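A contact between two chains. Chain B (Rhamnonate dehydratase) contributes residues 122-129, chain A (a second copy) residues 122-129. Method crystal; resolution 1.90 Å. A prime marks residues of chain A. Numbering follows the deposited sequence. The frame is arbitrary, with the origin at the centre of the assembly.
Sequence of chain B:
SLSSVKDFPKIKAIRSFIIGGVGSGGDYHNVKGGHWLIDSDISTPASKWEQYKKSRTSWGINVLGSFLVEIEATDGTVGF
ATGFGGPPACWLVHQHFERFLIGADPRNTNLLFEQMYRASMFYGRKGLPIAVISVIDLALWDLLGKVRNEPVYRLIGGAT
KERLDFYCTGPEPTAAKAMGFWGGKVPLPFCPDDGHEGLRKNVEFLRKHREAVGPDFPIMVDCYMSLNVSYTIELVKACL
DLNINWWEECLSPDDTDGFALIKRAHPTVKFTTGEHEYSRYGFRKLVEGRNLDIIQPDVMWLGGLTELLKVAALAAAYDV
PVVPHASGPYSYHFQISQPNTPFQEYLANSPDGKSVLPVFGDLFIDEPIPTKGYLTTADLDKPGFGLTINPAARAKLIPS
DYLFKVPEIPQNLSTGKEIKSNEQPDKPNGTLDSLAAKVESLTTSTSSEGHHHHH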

# COMPACT_ATOMS: atom_id res chain seq x y z
N PHE B 122 10.16 -12.82 29.35
CA PHE B 122 9.49 -14.11 29.25
C PHE B 122 8.12 -14.21 29.92
O PHE B 122 7.34 -15.11 29.61
CB PHE B 122 10.42 -15.24 29.73
CG PHE B 122 10.62 -15.29 31.22
CD1 PHE B 122 9.90 -16.20 32.00
CD2 PHE B 122 11.57 -14.49 31.84
CE1 PHE B 122 10.13 -16.30 33.38
CE2 PHE B 122 11.81 -14.58 33.21
CZ PHE B 122 11.09 -15.50 33.98
N TYR B 123 7.81 -13.28 30.82
CA TYR B 123 6.51 -13.29 31.48
C TYR B 123 5.93 -11.88 31.58
O TYR B 123 4.91 -11.67 32.24
CB TYR B 123 6.63 -13.91 32.88
CG TYR B 123 7.33 -13.06 33.92
CD1 TYR B 123 6.62 -12.16 34.71
CD2 TYR B 123 8.71 -13.15 34.11
CE1 TYR B 123 7.26 -11.38 35.68
CE2 TYR B 123 9.36 -12.38 35.08
CZ TYR B 123 8.63 -11.49 35.85
OH TYR B 123 9.26 -10.72 36.80
N GLY B 124 6.58 -10.93 30.91
CA GLY B 124 6.13 -9.55 30.98
C GLY B 124 5.79 -8.83 29.68
O GLY B 124 4.87 -9.23 28.97
N ARG B 125 6.55 -7.77 29.39
CA ARG B 125 6.38 -6.93 28.20
C ARG B 125 5.19 -5.98 28.39
O ARG B 125 5.22 -4.84 27.94
CB ARG B 125 6.19 -7.76 26.93
CG ARG B 125 7.43 -8.57 26.56
CD ARG B 125 7.39 -9.09 25.13
NE ARG B 125 6.24 -9.94 24.86
CZ ARG B 125 5.23 -9.60 24.07
NH1 ARG B 125 5.21 -8.42 23.47
NH2 ARG B 125 4.23 -10.46 23.86
N LYS B 126 4.15 -6.47 29.05
CA LYS B 126 2.98 -5.65 29.32
C LYS B 126 2.36 -6.08 30.64
O LYS B 126 2.72 -7.11 31.21
CB LYS B 126 1.96 -5.80 28.18
CG LYS B 126 2.50 -5.34 26.82
CD LYS B 126 1.44 -5.37 25.73
CE LYS B 126 2.07 -5.18 24.36
NZ LYS B 126 2.82 -3.89 24.24
N GLY B 127 1.45 -5.25 31.14
CA GLY B 127 0.76 -5.57 32.38
C GLY B 127 1.49 -5.39 33.70
O GLY B 127 2.40 -4.57 33.84
N LEU B 128 1.06 -6.18 34.68
CA LEU B 128 1.58 -6.15 36.04
C LEU B 128 3.09 -6.07 36.21
O LEU B 128 3.58 -5.22 36.96
CB LEU B 128 1.05 -7.37 36.81
CG LEU B 128 1.45 -7.52 38.29
CD1 LEU B 128 1.06 -6.28 39.08
CD2 LEU B 128 0.76 -8.76 38.86
N PRO B 129 3.86 -6.94 35.53
CA PRO B 129 5.32 -6.87 35.69
C PRO B 129 5.88 -5.50 35.32
O PRO B 129 6.81 -5.00 35.95
CB PRO B 129 5.82 -7.97 34.76
CG PRO B 129 4.65 -8.93 34.69
CD PRO B 129 3.49 -7.99 34.57
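Chain A 122-129: FYGRKGLP

Two copies of the same loop, each leading into the start of a helix, pack against one another in antiparallel register about a near-twofold axis, joined by a pair of reciprocal backbone hydrogen bonds and a shared water. Chain A repeats the conformation of chain B almost angle for angle: Tyr123′ at phi/psi -140/10°, Gly124′ at -125/-114°, a turn through Arg125′ at positive phi (75°), an extended Lys126′, and then Gly127′, again at positive phi (78°), as the N-cap of the helix that begins with Leu128′ and Pro129′. Within each turn a weak hydrogen bond links the Lys126 N to the Gly124 O, 2.9 Å in chain B, and Lys126′ N to Gly124′ O, 2.8 Å in chain A. The register runs in opposite directions: the CA of Gly127′ lies 4.5 Å from the CA of Tyr123, the CA of Tyr123′ lies 4.5 Å from the CA of Gly127, and at the centre the CA atoms of Lys126 and Lys126′ are 6.0 Å apart.

At each end of this arrangement the first helical NH, which has no acceptor in a preceding turn of its own helix, is taken up by the other chain. Leu128′ N donates to Tyr123 O at 3.0 Å, and Leu128 N to Tyr123′ O, also at 3.0 Å. The same carbonyls press on the glycines: Tyr123 O is 3.3 Å from Gly127′ CA, and Tyr123′ O is 3.3 Å from Gly127 CA. A CB on Gly127′ would point toward chain B and fall 2.5 Å from Tyr123 O, a clash, so the absence of a side chain permits the close approach; the positive phi also favours glycine. Beside the hydrogen bonds, Leu128′ CB sits 4.3 Å from Tyr123 CD1, approaching the ring obliquely, and Leu128 CB meets Tyr123′ CD1 at the same distance.

Near the axis, Lys126′ has more of its area covered by chain B than any other residue of the chain A stretch. Its CA-to-CB bond points toward chain B, and its CD lies 3.7 Å from Lys126 CD, so the two lysines meet through their aliphatic stems, while each NZ is hydrogen-bonded elsewhere in the structure. The CA-to-CB bond of Arg125 points sideways, but the end of the side chain comes nearer, bringing NH2 to 3.7 Å from Lys126′ CD; Arg125′ NH2 and Lys126 CD repeat this at 3.7 Å. A water bridges the backbones, donating to Lys126′ O at 2.6 Å and to Lys126 O at 2.8 Å. In all, 526 Å² is buried between the stretches.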

# COMPACT_ATOMS: atom_id res chain seq x y z
N PHE A 122 -7.09 -4.68 32.52
CA PHE A 122 -6.47 -3.48 33.05
C PHE A 122 -5.05 -3.71 33.57
O PHE A 122 -4.30 -2.76 33.75
CB PHE A 122 -7.36 -2.81 34.11
CG PHE A 122 -7.46 -3.57 35.41
CD1 PHE A 122 -6.72 -3.16 36.52
CD2 PHE A 122 -8.31 -4.66 35.54
CE1 PHE A 122 -6.85 -3.82 37.74
CE2 PHE A 122 -8.45 -5.33 36.75
CZ PHE A 122 -7.71 -4.91 37.86
N TYR A 123 -4.68 -4.97 33.78
CA TYR A 123 -3.33 -5.28 34.24
C TYR A 123 -2.78 -6.52 33.54
O TYR A 123 -1.72 -7.02 33.91
CB TYR A 123 -3.31 -5.47 35.76
CG TYR A 123 -3.94 -6.75 36.27
CD1 TYR A 123 -3.19 -7.91 36.44
CD2 TYR A 123 -5.30 -6.79 36.60
CE1 TYR A 123 -3.77 -9.09 36.91
CE2 TYR A 123 -5.89 -7.96 37.07
CZ TYR A 123 -5.12 -9.10 37.23
OH TYR A 123 -5.71 -10.27 37.68
N GLY A 124 -3.49 -6.99 32.52
CA GLY A 124 -3.05 -8.19 31.83
C GLY A 124 -2.84 -8.12 30.33
O GLY A 124 -1.94 -7.42 29.86
N ARG A 125 -3.68 -8.86 29.61
CA ARG A 125 -3.64 -8.97 28.15
C ARG A 125 -2.47 -9.85 27.72
O ARG A 125 -2.59 -10.63 26.77
CB ARG A 125 -3.55 -7.60 27.48
CG ARG A 125 -4.80 -6.76 27.68
CD ARG A 125 -4.87 -5.58 26.73
NE ARG A 125 -3.72 -4.68 26.84
CZ ARG A 125 -2.80 -4.52 25.90
NH1 ARG A 125 -2.87 -5.21 24.77
NH2 ARG A 125 -1.81 -3.65 26.08
N LYS A 126 -1.35 -9.74 28.42
CA LYS A 126 -0.19 -10.56 28.10
C LYS A 126 0.57 -10.89 29.38
O LYS A 126 0.34 -10.28 30.42
CB LYS A 126 0.73 -9.82 27.12
CG LYS A 126 0.04 -9.47 25.79
CD LYS A 126 1.01 -8.96 24.75
CE LYS A 126 0.28 -8.42 23.52
NZ LYS A 126 -0.56 -9.43 22.82
N GLY A 127 1.44 -11.89 29.29
CA GLY A 127 2.25 -12.26 30.45
C GLY A 127 1.62 -13.08 31.56
O GLY A 127 0.64 -13.80 31.35
N LEU A 128 2.20 -12.95 32.75
CA LEU A 128 1.77 -13.68 33.94
C LEU A 128 0.27 -13.86 34.18
O LEU A 128 -0.20 -14.97 34.44
CB LEU A 128 2.42 -13.06 35.18
CG LEU A 128 2.14 -13.73 36.53
CD1 LEU A 128 2.56 -15.19 36.48
CD2 LEU A 128 2.89 -13.00 37.63
N PRO A 129 -0.51 -12.77 34.13
CA PRO A 129 -1.95 -12.90 34.36
C PRO A 129 -2.60 -13.90 33.40
O PRO A 129 -3.50 -14.66 33.78
CB PRO A 129 -2.48 -11.48 34.14
CG PRO A 129 -1.31 -10.63 34.52
CD PRO A 129 -0.15 -11.36 33.89
O HOH W 1 1.47 -9.20 32.54